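Local coordinates for protein EF-P arginine 32 rhamnosyl-transferase (Pseudomonas putida KT2440, PDB 5NV8) that is a bacterial glycosyltransferase of the EarP rhamnosyltransferase family, built from two Rossmann-like domains with a ligand pocket between them, at residues S202-E207 with A282-D287; M299-Y304 with G336-W341; A43-A48 with L378-V383. All coordinates share one frame; numbering follows the deposited sequence.

Interaction 1: S202-E207 with A282-D287; sequences SLFAYE and AVRGED. With TRH (2'-deoxy-thymidine-beta-L-rhamnose), chain B.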
loop_
_atom_site.group_PDB
_atom_site.type_symbol
_atom_site.label_atom_id
_atom_site.label_comp_id
_atom_site.label_asym_id
_atom_site.label_seq_id
_atom_site.Cartn_x
_atom_site.Cartn_y
_atom_site.Cartn_z
ATOM N N SER A 202 5.268 0.279 -9.905
ATOM C CA SER A 202 4.278 -0.732 -9.567
ATOM C C SER A 202 2.897 -0.091 -9.555
ATOM O O SER A 202 2.724 1.030 -9.064
ATOM C CB SER A 202 4.567 -1.389 -8.209
ATOM O OG SER A 202 4.368 -0.493 -7.128
ATOM N N LEU A 203 1.913 -0.795 -10.105
ATOM C CA LEU A 203 0.548 -0.288 -10.154
ATOM C C LEU A 203 -0.404 -1.368 -9.670
ATOM O O LEU A 203 -0.444 -2.470 -10.229
ATOM C CB LEU A 203 0.168 0.180 -11.564
ATOM C CG LEU A 203 -1.325 0.189 -11.889
ATOM C CD1 LEU A 203 -2.014 1.309 -11.124
ATOM C CD2 LEU A 203 -1.544 0.373 -13.378
ATOM N N PHE A 204 -1.174 -1.044 -8.638
ATOM C CA PHE A 204 -2.135 -1.956 -8.028
ATOM C C PHE A 204 -3.340 -1.114 -7.629
ATOM O O PHE A 204 -3.267 -0.341 -6.666
ATOM C CB PHE A 204 -1.518 -2.669 -6.823
ATOM C CG PHE A 204 -2.515 -3.358 -5.935
ATOM C CD1 PHE A 204 -3.226 -4.462 -6.379
ATOM C CD2 PHE A 204 -2.724 -2.910 -4.643
ATOM C CE1 PHE A 204 -4.140 -5.099 -5.549
ATOM C CE2 PHE A 204 -3.631 -3.539 -3.809
ATOM C CZ PHE A 204 -4.342 -4.635 -4.262
ATOM N N ALA A 205 -4.433 -1.237 -8.377
ATOM C CA ALA A 205 -5.584 -0.364 -8.185
ATOM C C ALA A 205 -6.844 -1.090 -8.643
ATOM O O ALA A 205 -6.815 -2.276 -8.984
ATOM C CB ALA A 205 -5.381 0.959 -8.935
ATOM N N TYR A 206 -7.960 -0.366 -8.639
ATOM C CA TYR A 206 -9.223 -0.858 -9.167
ATOM C C TYR A 206 -9.304 -0.503 -10.653
ATOM O O TYR A 206 -8.281 -0.265 -11.302
ATOM C CB TYR A 206 -10.389 -0.277 -8.360
ATOM C CG TYR A 206 -10.207 -0.348 -6.860
ATOM C CD1 TYR A 206 -10.539 -1.497 -6.152
ATOM C CD2 TYR A 206 -9.707 0.737 -6.152
ATOM C CE1 TYR A 206 -10.377 -1.562 -4.781
ATOM C CE2 TYR A 206 -9.539 0.681 -4.785
ATOM C CZ TYR A 206 -9.877 -0.468 -4.104
ATOM O OH TYR A 206 -9.704 -0.519 -2.742
ATOM N N GLU A 207 -10.511 -0.464 -11.211
ATOM C CA GLU A 207 -10.692 0.018 -12.576
ATOM C C GLU A 207 -10.645 1.539 -12.568
ATOM O O GLU A 207 -11.469 2.189 -11.916
ATOM C CB GLU A 207 -12.010 -0.469 -13.177
ATOM C CG GLU A 207 -12.244 -1.967 -13.113
ATOM C CD GLU A 207 -12.695 -2.425 -11.748
ATOM O OE1 GLU A 207 -13.500 -1.711 -11.115
ATOM O OE2 GLU A 207 -12.246 -3.501 -11.301
ATOM N N ALA A 282 1.963 2.824 -7.166
ATOM C CA ALA A 282 0.543 3.151 -7.211
ATOM C C ALA A 282 -0.218 2.079 -6.439
ATOM O O ALA A 282 -0.309 0.932 -6.886
ATOM C CB ALA A 282 0.054 3.249 -8.655
ATOM N N VAL A 283 -0.760 2.452 -5.279
ATOM C CA VAL A 283 -1.470 1.508 -4.420
ATOM C C VAL A 283 -2.937 1.901 -4.316
ATOM O O VAL A 283 -3.394 2.826 -4.996
ATOM C CB VAL A 283 -0.827 1.427 -3.023
ATOM C CG1 VAL A 283 0.406 0.529 -3.056
ATOM C CG2 VAL A 283 -0.477 2.820 -2.519
ATOM N N ARG A 284 -3.679 1.212 -3.454
ATOM C CA ARG A 284 -5.118 1.409 -3.344
ATOM C C ARG A 284 -5.576 0.951 -1.964
ATOM O O ARG A 284 -4.785 0.455 -1.155
ATOM C CB ARG A 284 -5.859 0.632 -4.433
ATOM C CG ARG A 284 -5.814 -0.863 -4.193
ATOM C CD ARG A 284 -6.823 -1.624 -5.021
ATOM N NE ARG A 284 -7.180 -2.886 -4.381
ATOM C CZ ARG A 284 -7.609 -3.958 -5.034
ATOM N NH1 ARG A 284 -7.732 -3.922 -6.354
ATOM N NH2 ARG A 284 -7.908 -5.066 -4.371
ATOM N N GLY A 285 -6.868 1.120 -1.710
ATOM C CA GLY A 285 -7.487 0.483 -0.557
ATOM C C GLY A 285 -6.963 1.022 0.757
ATOM O O GLY A 285 -6.848 2.235 0.962
ATOM N N GLU A 286 -6.626 0.103 1.663
ATOM C CA GLU A 286 -6.285 0.455 3.037
ATOM C C GLU A 286 -4.842 0.116 3.391
ATOM O O GLU A 286 -4.089 1.009 3.792
ATOM C CB GLU A 286 -7.249 -0.248 4.000
ATOM C CG GLU A 286 -6.855 -0.137 5.460
ATOM C CD GLU A 286 -7.978 0.399 6.322
ATOM O OE1 GLU A 286 -7.799 0.475 7.555
ATOM O OE2 GLU A 286 -9.039 0.744 5.762
ATOM N N ASP A 287 -4.435 -1.148 3.260
ATOM C CA ASP A 287 -3.138 -1.565 3.782
ATOM C C ASP A 287 -1.999 -1.217 2.827
ATOM O O ASP A 287 -0.971 -0.676 3.254
ATOM C CB ASP A 287 -3.152 -3.065 4.082
ATOM C CG ASP A 287 -1.854 -3.547 4.698
ATOM O OD1 ASP A 287 -1.554 -3.159 5.850
ATOM O OD2 ASP A 287 -1.130 -4.311 4.027
HETATM O O4P TRH B . -8.621 -2.566 -2.317
HETATM P P2 TRH B . -7.996 -3.315 -1.198
HETATM O O3P TRH B . -7.837 -4.890 -1.535
HETATM O O1 TRH B . -8.827 -3.182 0.176
HETATM C C1 TRH B . -10.040 -2.402 0.164
HETATM C C2 TRH B . -10.617 -2.269 1.581
HETATM O O2 TRH B . -10.412 -3.462 2.338
HETATM C C3 TRH B . -12.131 -2.031 1.515
HETATM O O3 TRH B . -12.804 -3.283 1.328
HETATM C C4 TRH B . -12.445 -1.125 0.343
HETATM O O4 TRH B . -11.715 0.107 0.492
HETATM O OPP TRH B . -6.497 -2.780 -0.919
HETATM P P TRH B . -5.765 -3.151 0.454
HETATM O O1P TRH B . -6.450 -2.618 1.658
HETATM O O2P TRH B . -4.248 -2.611 0.350
HETATM O "O5'" TRH B . -5.612 -4.752 0.495
HETATM C "C5'" TRH B . -4.610 -5.391 -0.294
HETATM C "C4'" TRH B . -3.943 -6.459 0.556
HETATM O "O4'" TRH B . -3.359 -7.415 -0.371
HETATM C "C3'" TRH B . -2.758 -5.844 1.274
HETATM O "O3'" TRH B . -2.276 -6.760 2.264
HETATM C "C2'" TRH B . -1.782 -5.807 0.120
HETATM C "C1'" TRH B . -1.928 -7.275 -0.199
HETATM N N11 TRH B . -1.210 -7.715 -1.415
HETATM C C21 TRH B . -0.410 -8.785 -1.330
HETATM O O21 TRH B . -0.272 -9.374 -0.259
HETATM N N31 TRH B . 0.275 -9.242 -2.451
HETATM C C41 TRH B . 0.140 -8.598 -3.676
HETATM O O41 TRH B . 0.758 -9.021 -4.651
HETATM C C51 TRH B . -0.692 -7.490 -3.771
HETATM C C5A TRH B . -0.835 -6.841 -4.990
HETATM C C61 TRH B . -1.374 -7.044 -2.641
HETATM O O HOH W 1 1.640 -1.331 -6.177
#
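Arg284 runs between the rings of Phe204 and Tyr206 near the C-terminal ends of two neighbouring parallel strands, 199-203 and 280-284, in the Rossmann-like sheet beside the ligand pocket. Ala282 joins the strands with both of its backbone polar atoms: its N donates to Ser202 O at 2.7 Å and its O accepts from Phe204 N at 2.8 Å. Beyond this pairing the side chains take over, and here the packing is tight. Arg284 CG sits between the backbone N and the carbonyl carbon (chi1 71°), and the chain then extends to NE. Arg284 CD lies over the centre of the Tyr206 ring, 3.5 Å from its centroid, and also over the Phe204 face, toward its rim. The guanidinium stacks flat on Tyr206, planes 3° apart, while Phe204 CZ touches the opposite face, its ring tilted by 33°. Held between two aromatics, the group points Arg284 NH2 at O3P of 2'-deoxy-thymidine-beta-l-rhamnose in a nearly straight 2.8 Å bond, and NH1 gives a weak bond to Ala205 O. Tyr206 OH and Arg284 NE both converge on ligand O4P, at modelled distances so short that their detail is doubtful. Glu286 N and Asp287 N, at the start of helix 287-295, together grip O1P; Gly285, with positive phi, passes close to the bridging OPP. The Ser202 end of the contact is looser. Ser202 OG, bonded to Asn281, reaches Ala282 O through a water, which donates to Ser202 OG at 3.0 Å and to Ala282 O at 3.1 Å.

Interaction 2: M299-Y304 with G336-W341; sequences MLWHIY and GLWRAW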
loop_
_atom_site.group_PDB
_atom_site.type_symbol
_atom_site.label_atom_id
_atom_site.label_comp_id
_atom_site.label_asym_id
_atom_site.label_seq_id
_atom_site.Cartn_x
_atom_site.Cartn_y
_atom_site.Cartn_z
ATOM N N MET A 299 4.508 7.983 -4.516
ATOM C CA MET A 299 3.409 7.030 -4.548
ATOM C C MET A 299 2.148 7.678 -5.105
ATOM O O MET A 299 2.085 8.888 -5.338
ATOM C CB MET A 299 3.121 6.463 -3.153
ATOM C CG MET A 299 3.160 7.508 -2.052
ATOM S SD MET A 299 3.099 6.773 -0.413
ATOM C CE MET A 299 1.514 5.953 -0.502
ATOM N N LEU A 300 1.131 6.842 -5.301
ATOM C CA LEU A 300 -0.178 7.275 -5.767
ATOM C C LEU A 300 -1.235 6.387 -5.125
ATOM O O LEU A 300 -1.010 5.191 -4.928
ATOM C CB LEU A 300 -0.275 7.206 -7.294
ATOM C CG LEU A 300 -1.544 7.769 -7.936
ATOM C CD1 LEU A 300 -1.853 9.159 -7.398
ATOM C CD2 LEU A 300 -1.397 7.794 -9.455
ATOM N N TRP A 301 -2.386 6.979 -4.809
ATOM C CA TRP A 301 -3.454 6.307 -4.083
ATOM C C TRP A 301 -4.720 6.278 -4.926
ATOM O O TRP A 301 -5.045 7.252 -5.611
ATOM C CB TRP A 301 -3.728 7.012 -2.751
ATOM C CG TRP A 301 -4.678 6.300 -1.831
ATOM C CD1 TRP A 301 -4.939 4.959 -1.785
ATOM C CD2 TRP A 301 -5.485 6.899 -0.809
ATOM N NE1 TRP A 301 -5.862 4.689 -0.803
ATOM C CE2 TRP A 301 -6.212 5.863 -0.189
ATOM C CE3 TRP A 301 -5.664 8.212 -0.363
ATOM C CZ2 TRP A 301 -7.103 6.099 0.854
ATOM C CZ3 TRP A 301 -6.550 8.445 0.674
ATOM C CH2 TRP A 301 -7.260 7.393 1.271
ATOM N N HIS A 302 -5.429 5.154 -4.872
ATOM C CA HIS A 302 -6.702 4.980 -5.569
ATOM C C HIS A 302 -7.724 4.497 -4.544
ATOM O O HIS A 302 -7.716 3.324 -4.158
ATOM C CB HIS A 302 -6.564 4.001 -6.730
ATOM C CG HIS A 302 -7.749 3.977 -7.642
ATOM N ND1 HIS A 302 -8.119 2.855 -8.353
ATOM C CD2 HIS A 302 -8.649 4.936 -7.960
ATOM C CE1 HIS A 302 -9.193 3.125 -9.071
ATOM N NE2 HIS A 302 -9.535 4.382 -8.852
ATOM N N ILE A 303 -8.603 5.394 -4.105
ATOM C CA ILE A 303 -9.546 5.094 -3.032
ATOM C C ILE A 303 -10.847 4.582 -3.643
ATOM O O ILE A 303 -11.569 5.331 -4.307
ATOM C CB ILE A 303 -9.788 6.317 -2.135
ATOM C CG1 ILE A 303 -10.984 6.080 -1.213
ATOM C CG2 ILE A 303 -9.968 7.588 -2.965
ATOM C CD1 ILE A 303 -10.754 4.991 -0.185
ATOM N N TYR A 304 -11.123 3.290 -3.425
ATOM C CA TYR A 304 -12.381 2.595 -3.714
ATOM C C TYR A 304 -13.271 3.257 -4.760
ATOM O O TYR A 304 -14.416 3.616 -4.467
ATOM C CB TYR A 304 -13.178 2.426 -2.417
ATOM N N GLY A 336 -2.647 17.833 -8.532
ATOM C CA GLY A 336 -3.131 17.452 -9.845
ATOM C C GLY A 336 -2.898 15.990 -10.168
ATOM O O GLY A 336 -3.657 15.394 -10.935
ATOM N N LEU A 337 -1.857 15.394 -9.584
ATOM C CA LEU A 337 -1.568 13.986 -9.832
ATOM C C LEU A 337 -2.580 13.085 -9.139
ATOM O O LEU A 337 -3.128 12.163 -9.750
ATOM C CB LEU A 337 -0.150 13.643 -9.366
ATOM C CG LEU A 337 0.368 12.253 -9.761
ATOM C CD1 LEU A 337 0.073 11.914 -11.223
ATOM C CD2 LEU A 337 1.853 12.100 -9.441
ATOM N N TRP A 338 -2.832 13.334 -7.857
ATOM C CA TRP A 338 -3.659 12.432 -7.065
ATOM C C TRP A 338 -5.145 12.628 -7.346
ATOM O O TRP A 338 -5.907 11.654 -7.366
ATOM C CB TRP A 338 -3.352 12.629 -5.580
ATOM C CG TRP A 338 -2.067 11.994 -5.154
ATOM C CD1 TRP A 338 -0.859 12.082 -5.782
ATOM C CD2 TRP A 338 -1.859 11.179 -3.996
ATOM N NE1 TRP A 338 0.089 11.364 -5.088
ATOM C CE2 TRP A 338 -0.501 10.804 -3.986
ATOM C CE3 TRP A 338 -2.691 10.730 -2.967
ATOM C CZ2 TRP A 338 0.044 9.999 -2.988
ATOM C CZ3 TRP A 338 -2.150 9.933 -1.979
ATOM C CH2 TRP A 338 -0.795 9.574 -1.997
ATOM N N ARG A 339 -5.578 13.873 -7.559
ATOM C CA ARG A 339 -6.978 14.114 -7.893
ATOM C C ARG A 339 -7.330 13.511 -9.247
ATOM O O ARG A 339 -8.431 12.977 -9.427
ATOM C CB ARG A 339 -7.272 15.614 -7.887
ATOM C CG ARG A 339 -7.296 16.240 -6.504
ATOM C CD ARG A 339 -7.319 17.757 -6.592
ATOM N NE ARG A 339 -7.524 18.378 -5.287
ATOM C CZ ARG A 339 -7.420 19.682 -5.056
ATOM N NH1 ARG A 339 -7.114 20.509 -6.047
ATOM N NH2 ARG A 339 -7.625 20.159 -3.836
ATOM N N ALA A 340 -6.402 13.578 -10.206
ATOM C CA ALA A 340 -6.670 13.062 -11.545
ATOM C C ALA A 340 -6.907 11.557 -11.529
ATOM O O ALA A 340 -7.801 11.055 -12.222
ATOM C CB ALA A 340 -5.511 13.414 -12.475
ATOM N N TRP A 341 -6.117 10.821 -10.746
ATOM C CA TRP A 341 -6.263 9.375 -10.630
ATOM C C TRP A 341 -7.561 8.968 -9.946
ATOM O O TRP A 341 -7.937 7.792 -10.015
ATOM C CB TRP A 341 -5.061 8.804 -9.868
ATOM C CG TRP A 341 -4.866 7.316 -9.980
ATOM C CD1 TRP A 341 -4.765 6.426 -8.947
ATOM C CD2 TRP A 341 -4.730 6.546 -11.184
ATOM N NE1 TRP A 341 -4.579 5.154 -9.432
ATOM C CE2 TRP A 341 -4.556 5.199 -10.801
ATOM C CE3 TRP A 341 -4.744 6.862 -12.546
ATOM C CZ2 TRP A 341 -4.398 4.171 -11.731
ATOM C CZ3 TRP A 341 -4.586 5.842 -13.469
ATOM C CH2 TRP A 341 -4.416 4.512 -13.057
#
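Leu300 spreads its two methyl groups over two indoles, those of Trp338 and Trp341, and these three residues bury most of the surface. CG of Leu300 stands anti to the backbone N (chi1 -174°), 3.6 Å from Trp341 CD1. Leu300 CD1 then sits 3.6 Å from the centroid of the five-membered ring of Trp338, over its face, and CD2 lies 3.8 Å from the centroid of the corresponding ring of Trp341. Both are CH-pi contacts over the face of the five-membered ring, away from the middle of the whole indole.

Trp338 also meets the next strand residue. Its CZ3 is 3.4 Å from Trp301 CB and meets the Trp301 ring at its edge, while Trp301 N lies over the same indole face as Leu300 CD1; on the other side of the same six-membered ring, Met299 CG packs against Trp338 CZ2. The strand concerned, 299-302, is an outermost one of the mixed, largely parallel sheet of the Rossmann-like domain, and helix 328-343 packs along it as an alpha/beta layer. The short segments run roughly parallel, with axes 8.1 Å apart at closest approach and 30° between their directions. Asn342, the residue after Trp341, is hydrogen-bonded to both Trp301 O and Ile303 N.

Trp341 covers the later residues of the strand. Its CD1 meets Trp301 O at the ring edge, near the indole plane, at 3.4 Å, and NE1 lies 3.5 Å from His302 CB; this buried N-H has no partner in the model. The His302 ring meets the five-membered ring of Trp341 obliquely, at 53°. Its ND1 bonds instead to Tyr206 N, while Trp214 makes an edge-to-face contact with the Trp341 indole.

Interaction 3: A43-A48 with L378-V383; sequences AEHGLA and LATALV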
loop_
_atom_site.group_PDB
_atom_site.type_symbol
_atom_site.label_atom_id
_atom_site.label_comp_id
_atom_site.label_asym_id
_atom_site.label_seq_id
_atom_site.Cartn_x
_atom_site.Cartn_y
_atom_site.Cartn_z
ATOM N N ALA A 43 4.089 -11.636 17.541
ATOM C CA ALA A 43 5.540 -11.549 17.411
ATOM C C ALA A 43 6.128 -10.486 18.327
ATOM O O ALA A 43 7.153 -10.721 18.977
ATOM C CB ALA A 43 5.915 -11.270 15.956
ATOM N N GLU A 44 5.501 -9.312 18.396
ATOM C CA GLU A 44 6.056 -8.200 19.153
ATOM C C GLU A 44 5.458 -8.058 20.546
ATOM O O GLU A 44 6.017 -7.323 21.368
ATOM C CB GLU A 44 5.868 -6.889 18.377
ATOM C CG GLU A 44 6.520 -6.895 16.998
ATOM C CD GLU A 44 6.502 -5.531 16.337
ATOM O OE1 GLU A 44 6.443 -4.520 17.061
ATOM O OE2 GLU A 44 6.550 -5.470 15.093
ATOM N N HIS A 45 4.354 -8.745 20.841
ATOM C CA HIS A 45 3.702 -8.612 22.135
ATOM C C HIS A 45 3.422 -9.944 22.815
ATOM O O HIS A 45 2.840 -9.949 23.906
ATOM C CB HIS A 45 2.396 -7.813 21.989
ATOM C CG HIS A 45 2.608 -6.404 21.526
ATOM N ND1 HIS A 45 2.700 -5.339 22.395
ATOM C CD2 HIS A 45 2.775 -5.890 20.284
ATOM C CE1 HIS A 45 2.899 -4.228 21.709
ATOM N NE2 HIS A 45 2.946 -4.535 20.425
ATOM N N GLY A 46 3.819 -11.064 22.214
ATOM C CA GLY A 46 3.711 -12.362 22.863
ATOM C C GLY A 46 2.308 -12.755 23.261
ATOM O O GLY A 46 2.125 -13.398 24.300
ATOM N N LEU A 47 1.310 -12.386 22.468
ATOM C CA LEU A 47 -0.079 -12.674 22.786
ATOM C C LEU A 47 -0.549 -13.922 22.051
ATOM O O LEU A 47 -0.050 -14.260 20.975
ATOM C CB LEU A 47 -0.981 -11.493 22.422
ATOM C CG LEU A 47 -0.820 -10.221 23.254
ATOM C CD1 LEU A 47 -1.404 -9.027 22.511
ATOM C CD2 LEU A 47 -1.478 -10.386 24.614
ATOM N N ALA A 48 -1.520 -14.606 22.648
ATOM C CA ALA A 48 -2.157 -15.763 22.024
ATOM C C ALA A 48 -3.387 -15.258 21.285
ATOM O O ALA A 48 -4.430 -15.006 21.891
ATOM C CB ALA A 48 -2.518 -16.817 23.064
ATOM N N LEU A 378 0.098 0.954 15.644
ATOM C CA LEU A 378 -1.258 0.616 16.057
ATOM C C LEU A 378 -1.277 -0.565 17.022
ATOM O O LEU A 378 -2.045 -0.564 17.992
ATOM C CB LEU A 378 -2.119 0.317 14.831
ATOM C CG LEU A 378 -3.609 0.146 15.121
ATOM C CD1 LEU A 378 -4.250 1.498 15.435
ATOM C CD2 LEU A 378 -4.302 -0.540 13.960
ATOM N N ALA A 379 -0.449 -1.584 16.768
ATOM C CA ALA A 379 -0.423 -2.746 17.654
ATOM C C ALA A 379 -0.031 -2.349 19.072
ATOM O O ALA A 379 -0.631 -2.820 20.046
ATOM C CB ALA A 379 0.531 -3.807 17.105
ATOM N N THR A 380 0.970 -1.475 19.207
ATOM C CA THR A 380 1.312 -0.947 20.524
ATOM C C THR A 380 0.169 -0.110 21.087
ATOM O O THR A 380 -0.112 -0.156 22.292
ATOM C CB THR A 380 2.595 -0.118 20.439
ATOM O OG1 THR A 380 3.661 -0.935 19.938
ATOM C CG2 THR A 380 2.978 0.436 21.809
ATOM N N ALA A 381 -0.512 0.651 20.224
ATOM C CA ALA A 381 -1.634 1.466 20.681
ATOM C C ALA A 381 -2.789 0.606 21.177
ATOM O O ALA A 381 -3.544 1.030 22.059
ATOM C CB ALA A 381 -2.105 2.392 19.559
ATOM N N LEU A 382 -2.939 -0.602 20.637
ATOM C CA LEU A 382 -3.983 -1.493 21.125
ATOM C C LEU A 382 -3.581 -2.196 22.416
ATOM O O LEU A 382 -4.450 -2.538 23.223
ATOM C CB LEU A 382 -4.339 -2.519 20.049
ATOM C CG LEU A 382 -4.958 -1.953 18.769
ATOM C CD1 LEU A 382 -5.232 -3.059 17.763
ATOM C CD2 LEU A 382 -6.236 -1.192 19.085
ATOM N N VAL A 383 -2.282 -2.399 22.638
ATOM C CA VAL A 383 -1.837 -3.180 23.789
ATOM C C VAL A 383 -1.730 -2.308 25.036
ATOM O O VAL A 383 -2.256 -2.659 26.099
ATOM C CB VAL A 383 -0.503 -3.884 23.471
ATOM C CG1 VAL A 383 0.263 -4.180 24.748
ATOM C CG2 VAL A 383 -0.757 -5.164 22.690
HETATM O O HOH W 2 3.774 -3.484 17.812
#
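The turn carrying His45 and Leu47 faces one side of segment 378-383 of helix 378-387, where Ala379 and Thr380 lie about one turn before Val383. No backbone bond links the two segments; their closest alpha carbons, those of His45 and Val383, are 7.9 Å apart. Gly46 takes a positive phi of 59° between the two residues that reach the helix.

The side-chain contact centres on the imidazole. His45 CG is anti to its own carbonyl carbon (chi1 -63°), and the ring slides past Val383 in the opposite direction. Val383 CG2 lies over one ring face, 3.8 Å from the centroid and offset toward the rim, as a CH-pi contact whose nearest ring atom is ND1 at 3.5 Å. The same methyl meets Leu47 CD1 at 3.9 Å, extending the apolar patch toward the loop's end. At its edge, near the ring plane, the imidazole turns polar: NE2 lies 3.7 Å from Thr380 OG1, and a water sits in the ring plane at 2.9 Å from NE2. The same water donates to Glu44 OE1 at 3.0 Å and, weakly, to Thr380 OG1, whose main partner is Asp377 OD1. A solvent bridge thus joins loop and helix where no direct hydrogen bond does.

In the fold, the loop links helix 30-43 to strand 48-51 of the N-terminal Rossmann-like domain. The C-terminal helix 378-387 packs on it and on helix 30-43, with Ala379 touching Gln40 and Leu41 and Leu382 touching Leu37, the return of the chain's end to the N-terminal domain familiar from GT-B glycosyltransferases.

Interactions 1 and 2 are both buried and meet at one sheet, the first on strand 280-284 and the second on its neighbour 299-302: Val283 N probably bonds to Leu300 O, and Gly285 O to the Trp301 indole. Their centres are about 10 Å apart, yet their chemistry differs. Interaction 1 mixes strand pairing with charge and aromatics that face the ligand, whereas interaction 2, on the sheet's flank, is dominated by hydrocarbon and indole packing. Interaction 3 lies at the surface, its centre about 27 Å from that of interaction 1, in the other domain; it is smaller and water-bridged, and it brings together segments from the two ends of the chain.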